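Local coordinates for protein octopine dehydrogenase (Pecten maximus, PDB 3C7A) that catalyses the NADH-dependent reductive condensation of L-arginine with pyruvate to D-octopine, and the reverse oxidation, at residues T2-A14 with R24-A36. Residues are numbered along the deposited sequence; the frame is centred on the assembly and turned at random.
With NAD (nicotinamide-adenine-dinucleotide), chain B; EDO (1,2-ethanediol), chain G.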
loop_
_atom_site.group_PDB
_atom_site.type_symbol
_atom_site.label_atom_id
_atom_site.label_comp_id
_atom_site.label_asym_id
_atom_site.label_seq_id
_atom_site.Cartn_x
_atom_site.Cartn_y
_atom_site.Cartn_z
ATOM N N THR A 2 11.573 28.210 -4.792
ATOM C CA THR A 2 10.231 27.566 -4.888
ATOM C C THR A 2 10.368 26.062 -5.133
ATOM O O THR A 2 11.067 25.638 -6.059
ATOM C CB THR A 2 9.378 28.203 -6.016
ATOM O OG1 THR A 2 9.510 29.629 -5.976
ATOM C CG2 THR A 2 7.903 27.831 -5.867
ATOM N N VAL A 3 9.707 25.269 -4.290
ATOM C CA VAL A 3 9.639 23.814 -4.461
ATOM C C VAL A 3 8.351 23.457 -5.211
ATOM O O VAL A 3 7.259 23.875 -4.815
ATOM C CB VAL A 3 9.698 23.068 -3.097
ATOM C CG1 VAL A 3 9.664 21.556 -3.296
ATOM C CG2 VAL A 3 10.947 23.468 -2.311
ATOM N N LYS A 4 8.490 22.689 -6.292
ATOM C CA LYS A 4 7.361 22.333 -7.160
ATOM C C LYS A 4 6.921 20.874 -6.982
ATOM O O LYS A 4 7.740 19.955 -7.085
ATOM C CB LYS A 4 7.704 22.636 -8.624
ATOM C CG LYS A 4 7.899 24.124 -8.904
ATOM C CD LYS A 4 8.642 24.382 -10.201
ATOM C CE LYS A 4 8.914 25.871 -10.372
ATOM N NZ LYS A 4 9.643 26.183 -11.634
ATOM N N VAL A 5 5.625 20.680 -6.718
ATOM C CA VAL A 5 5.061 19.369 -6.345
ATOM C C VAL A 5 3.854 18.974 -7.218
ATOM O O VAL A 5 2.926 19.768 -7.396
ATOM C CB VAL A 5 4.631 19.349 -4.839
ATOM C CG1 VAL A 5 4.100 17.975 -4.424
ATOM C CG2 VAL A 5 5.784 19.767 -3.925
ATOM N N CYS A 6 3.873 17.748 -7.746
ATOM C CA CYS A 6 2.738 17.185 -8.500
ATOM C C CYS A 6 2.061 16.029 -7.748
ATOM O O CYS A 6 2.719 15.053 -7.371
ATOM C CB CYS A 6 3.181 16.728 -9.900
ATOM S SG CYS A 6 1.890 15.920 -10.920
ATOM N N VAL A 7 0.749 16.152 -7.541
ATOM C CA VAL A 7 -0.067 15.118 -6.884
ATOM C C VAL A 7 -0.904 14.352 -7.922
ATOM O O VAL A 7 -1.608 14.965 -8.728
ATOM C CB VAL A 7 -1.009 15.729 -5.798
ATOM C CG1 VAL A 7 -1.812 14.642 -5.087
ATOM C CG2 VAL A 7 -0.221 16.558 -4.784
ATOM N N CYS A 8 -0.826 13.019 -7.890
ATOM C CA CYS A 8 -1.552 12.161 -8.838
ATOM C C CYS A 8 -2.761 11.466 -8.188
ATOM O O CYS A 8 -2.601 10.693 -7.236
ATOM C CB CYS A 8 -0.606 11.114 -9.454
ATOM S SG CYS A 8 0.848 11.765 -10.355
ATOM N N GLY A 9 -3.962 11.746 -8.704
ATOM C CA GLY A 9 -5.208 11.134 -8.203
ATOM C C GLY A 9 -6.348 12.104 -7.909
ATOM O O GLY A 9 -6.187 13.319 -8.045
ATOM N N GLY A 10 -7.499 11.568 -7.494
ATOM C CA GLY A 10 -8.674 12.399 -7.184
ATOM C C GLY A 10 -9.675 11.888 -6.151
ATOM O O GLY A 10 -10.852 12.262 -6.194
ATOM N N GLY A 11 -9.217 11.053 -5.217
ATOM C CA GLY A 11 -10.090 10.478 -4.180
ATOM C C GLY A 11 -9.958 11.126 -2.809
ATOM O O GLY A 11 -9.608 12.305 -2.707
ATOM N N ASN A 12 -10.243 10.353 -1.756
ATOM C CA ASN A 12 -10.160 10.834 -0.366
ATOM C C ASN A 12 -8.761 11.345 0.006
ATOM O O ASN A 12 -8.621 12.407 0.621
ATOM C CB ASN A 12 -10.585 9.742 0.632
ATOM C CG ASN A 12 -12.046 9.320 0.479
ATOM O OD1 ASN A 12 -12.950 10.153 0.386
ATOM N ND2 ASN A 12 -12.279 8.012 0.482
ATOM N N GLY A 13 -7.738 10.577 -0.371
ATOM C CA GLY A 13 -6.342 10.912 -0.077
ATOM C C GLY A 13 -5.810 12.112 -0.843
ATOM O O GLY A 13 -5.080 12.934 -0.284
ATOM N N ALA A 14 -6.181 12.214 -2.120
ATOM C CA ALA A 14 -5.725 13.306 -2.988
ATOM C C ALA A 14 -6.306 14.673 -2.611
ATOM O O ALA A 14 -5.625 15.694 -2.747
ATOM C CB ALA A 14 -6.014 12.984 -4.452
ATOM N N ARG A 24 1.303 26.079 2.403
ATOM C CA ARG A 24 2.660 26.375 2.882
ATOM C C ARG A 24 3.357 27.442 2.031
ATOM O O ARG A 24 3.252 27.432 0.802
ATOM C CB ARG A 24 3.526 25.102 2.921
ATOM C CG ARG A 24 2.844 23.829 3.452
ATOM C CD ARG A 24 2.484 23.911 4.937
ATOM N NE ARG A 24 1.900 22.657 5.415
ATOM C CZ ARG A 24 1.291 22.496 6.588
ATOM N NH1 ARG A 24 1.167 23.515 7.432
ATOM N NH2 ARG A 24 0.798 21.307 6.917
ATOM N N ASP A 25 4.075 28.348 2.695
ATOM C CA ASP A 25 4.841 29.400 2.016
ATOM C C ASP A 25 6.018 28.832 1.218
ATOM O O ASP A 25 6.814 28.047 1.740
ATOM C CB ASP A 25 5.352 30.439 3.024
ATOM C CG ASP A 25 4.249 31.350 3.553
ATOM O OD1 ASP A 25 3.256 31.598 2.834
ATOM O OD2 ASP A 25 4.386 31.834 4.695
ATOM N N GLY A 26 6.112 29.231 -0.050
ATOM C CA GLY A 26 7.209 28.818 -0.930
ATOM C C GLY A 26 7.012 27.501 -1.666
ATOM O O GLY A 26 7.991 26.847 -2.043
ATOM N N VAL A 27 5.753 27.114 -1.877
ATOM C CA VAL A 27 5.409 25.856 -2.561
ATOM C C VAL A 27 4.366 26.091 -3.668
ATOM O O VAL A 27 3.409 26.847 -3.475
ATOM C CB VAL A 27 4.888 24.778 -1.554
ATOM C CG1 VAL A 27 4.534 23.472 -2.264
ATOM C CG2 VAL A 27 5.913 24.510 -0.452
ATOM N N GLU A 28 4.566 25.439 -4.817
ATOM C CA GLU A 28 3.619 25.465 -5.942
ATOM C C GLU A 28 3.094 24.050 -6.250
ATOM O O GLU A 28 3.881 23.124 -6.473
ATOM C CB GLU A 28 4.282 26.084 -7.185
ATOM C CG GLU A 28 3.412 26.111 -8.444
ATOM C CD GLU A 28 4.177 26.549 -9.688
ATOM O OE1 GLU A 28 4.578 27.731 -9.767
ATOM O OE2 GLU A 28 4.366 25.711 -10.597
ATOM N N VAL A 29 1.768 23.895 -6.269
ATOM C CA VAL A 29 1.123 22.578 -6.414
ATOM C C VAL A 29 0.361 22.418 -7.740
ATOM O O VAL A 29 -0.414 23.296 -8.129
ATOM C CB VAL A 29 0.158 22.276 -5.220
ATOM C CG1 VAL A 29 -0.569 20.942 -5.409
ATOM C CG2 VAL A 29 0.911 22.283 -3.891
ATOM N N ARG A 30 0.591 21.288 -8.416
ATOM C CA ARG A 30 -0.158 20.906 -9.620
ATOM C C ARG A 30 -0.850 19.550 -9.429
ATOM O O ARG A 30 -0.258 18.622 -8.875
ATOM C CB ARG A 30 0.764 20.855 -10.844
ATOM C CG ARG A 30 1.455 22.175 -11.155
ATOM C CD ARG A 30 2.082 22.189 -12.540
ATOM N NE ARG A 30 3.342 21.447 -12.612
ATOM C CZ ARG A 30 4.520 21.899 -12.181
ATOM N NH1 ARG A 30 4.620 23.097 -11.617
ATOM N NH2 ARG A 30 5.601 21.142 -12.307
ATOM N N VAL A 31 -2.097 19.444 -9.888
ATOM C CA VAL A 31 -2.887 18.211 -9.750
ATOM C C VAL A 31 -3.138 17.547 -11.113
ATOM O O VAL A 31 -3.576 18.207 -12.061
ATOM C CB VAL A 31 -4.245 18.470 -9.020
ATOM C CG1 VAL A 31 -5.035 17.173 -8.838
ATOM C CG2 VAL A 31 -4.019 19.139 -7.670
ATOM N N LEU A 32 -2.855 16.245 -11.194
ATOM C CA LEU A 32 -3.078 15.447 -12.407
ATOM C C LEU A 32 -3.966 14.225 -12.130
ATOM O O LEU A 32 -3.703 13.460 -11.196
ATOM C CB LEU A 32 -1.734 15.000 -13.010
ATOM C CG LEU A 32 -1.713 14.087 -14.248
ATOM C CD1 LEU A 32 -2.048 14.856 -15.523
ATOM C CD2 LEU A 32 -0.365 13.384 -14.393
ATOM N N THR A 33 -5.012 14.057 -12.943
ATOM C CA THR A 33 -5.888 12.869 -12.895
ATOM C C THR A 33 -6.268 12.378 -14.301
ATOM O O THR A 33 -6.588 13.180 -15.182
ATOM C CB THR A 33 -7.166 13.090 -12.021
ATOM O OG1 THR A 33 -8.083 12.003 -12.215
ATOM C CG2 THR A 33 -7.869 14.405 -12.365
ATOM N N LEU A 34 -6.233 11.059 -14.494
ATOM C CA LEU A 34 -6.437 10.451 -15.816
ATOM C C LEU A 34 -7.732 9.630 -15.957
ATOM O O LEU A 34 -7.895 8.884 -16.932
ATOM C CB LEU A 34 -5.222 9.586 -16.200
ATOM C CG LEU A 34 -3.818 10.207 -16.252
ATOM C CD1 LEU A 34 -2.752 9.115 -16.316
ATOM C CD2 LEU A 34 -3.661 11.182 -17.417
ATOM N N PHE A 35 -8.646 9.771 -14.998
ATOM C CA PHE A 35 -9.914 9.030 -15.013
ATOM C C PHE A 35 -10.991 9.780 -15.809
ATOM O O PHE A 35 -11.715 10.616 -15.262
ATOM C CB PHE A 35 -10.372 8.724 -13.576
ATOM C CG PHE A 35 -11.617 7.867 -13.483
ATOM C CD1 PHE A 35 -11.802 6.766 -14.319
ATOM C CD2 PHE A 35 -12.591 8.147 -12.527
ATOM C CE1 PHE A 35 -12.949 5.976 -14.223
ATOM C CE2 PHE A 35 -13.737 7.362 -12.418
ATOM C CZ PHE A 35 -13.918 6.273 -13.270
ATOM N N ALA A 36 -11.083 9.461 -17.103
ATOM C CA ALA A 36 -11.984 10.146 -18.044
ATOM C C ALA A 36 -11.821 11.673 -17.991
ATOM O O ALA A 36 -10.709 12.178 -18.162
ATOM C CB ALA A 36 -13.448 9.720 -17.825
HETATM P PA NAD B . -10.314 6.222 -3.240
HETATM O O1A NAD B . -11.214 5.053 -3.353
HETATM O O2A NAD B . -11.009 7.361 -2.597
HETATM O O5B NAD B . -9.761 6.637 -4.701
HETATM C C5B NAD B . -10.631 6.869 -5.793
HETATM C C4B NAD B . -9.859 7.502 -6.950
HETATM O O4B NAD B . -9.133 6.516 -7.665
HETATM C C3B NAD B . -10.766 8.177 -7.973
HETATM O O3B NAD B . -10.956 9.547 -7.701
HETATM C C2B NAD B . -10.050 7.961 -9.293
HETATM O O2B NAD B . -9.187 9.035 -9.594
HETATM C C1B NAD B . -9.236 6.697 -9.068
HETATM N N9A NAD B . -9.954 5.571 -9.702
HETATM C C8A NAD B . -10.920 4.791 -9.112
HETATM N N7A NAD B . -11.350 3.877 -10.009
HETATM C C5A NAD B . -10.677 4.058 -11.167
HETATM C C6A NAD B . -10.733 3.396 -12.390
HETATM N N6A NAD B . -11.743 2.563 -12.636
HETATM N N1A NAD B . -9.907 3.806 -13.424
HETATM C C2A NAD B . -9.034 4.865 -13.237
HETATM N N3A NAD B . -8.989 5.517 -12.015
HETATM C C4A NAD B . -9.795 5.121 -10.992
HETATM O O3 NAD B . -8.988 5.782 -2.419
HETATM P PN NAD B . -8.486 6.540 -1.083
HETATM O O1N NAD B . -9.574 6.485 -0.081
HETATM O O2N NAD B . -7.909 7.851 -1.462
HETATM O O5D NAD B . -7.297 5.602 -0.523
HETATM C C5D NAD B . -6.141 5.283 -1.272
HETATM C C4D NAD B . -5.460 4.048 -0.676
HETATM O O4D NAD B . -5.186 4.230 0.707
HETATM C C3D NAD B . -6.333 2.805 -0.804
HETATM O O3D NAD B . -5.552 1.736 -1.285
HETATM C C2D NAD B . -6.818 2.534 0.611
HETATM O O2D NAD B . -6.953 1.154 0.859
HETATM C C1D NAD B . -5.739 3.174 1.481
HETATM N N1N NAD B . -6.240 3.654 2.792
HETATM C C2N NAD B . -7.313 4.510 2.887
HETATM C C3N NAD B . -7.763 4.952 4.136
HETATM C C7N NAD B . -8.769 6.072 4.224
HETATM O O7N NAD B . -9.258 6.420 5.414
HETATM N N7N NAD B . -9.183 6.738 3.051
HETATM C C4N NAD B . -7.110 4.514 5.291
HETATM C C5N NAD B . -6.020 3.649 5.189
HETATM C C6N NAD B . -5.596 3.230 3.929
HETATM C C1 EDO G . 1.633 25.284 -14.717
HETATM O O1 EDO G . 0.758 26.408 -14.565
HETATM C C2 EDO G . 3.072 25.771 -14.837
HETATM O O2 EDO G . 3.428 26.497 -13.655
#
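Strands 3-8 and 27-32 are the two parallel strands of the first beta-alpha-beta unit of the NADH-binding domain, and V3, V5, V7 and G9 carry their ladder. Seven backbone hydrogen bonds run from V3 N to G26 O at one end to G9 N and L32 O (3.0 Å) at the other. C6 CA adds a CA-H...O contact to R30 O at 3.3 Å. On the face turned to helix 12-21 the valines line up side by side: V5 CG2 meets V27 CG1 at 4.2 Å, and V7 CG2 lies near V29 CG1. On the other face, with SG anti to the backbone N (chi1 177°), C6 sets its sulfur against L32 CB at 4.3 Å. There a bend at chi3 (-77°) brings R30 NH1 back to E28 OE2, in a salt bridge of 2.8 Å. The E28 carboxyl carbon lies in the guanidinium plane, at its edge. R30 NE bonds to A79 O.

This is a Rossmann fold, and G9, G11 and A14 fit its GxGxxA pattern. G11 lies against the NAD, with O5B close to where a CB would be. At the start of helix 12-21, N12 N binds NAD O2A and G13 N binds NAD O2N (2.9 Å), so both phosphates are gripped. N12 ND2 reaches NAD O1N at 3.2 Å, while OD1 accepts from I150 N. Replacing this side chain by an alanine is likely to leave NAD O1N and I150 N without these partners. Beyond the second strand, F35 lays one ring face over the adenine, and T33 OG1 bonds to E38, which also binds NAD.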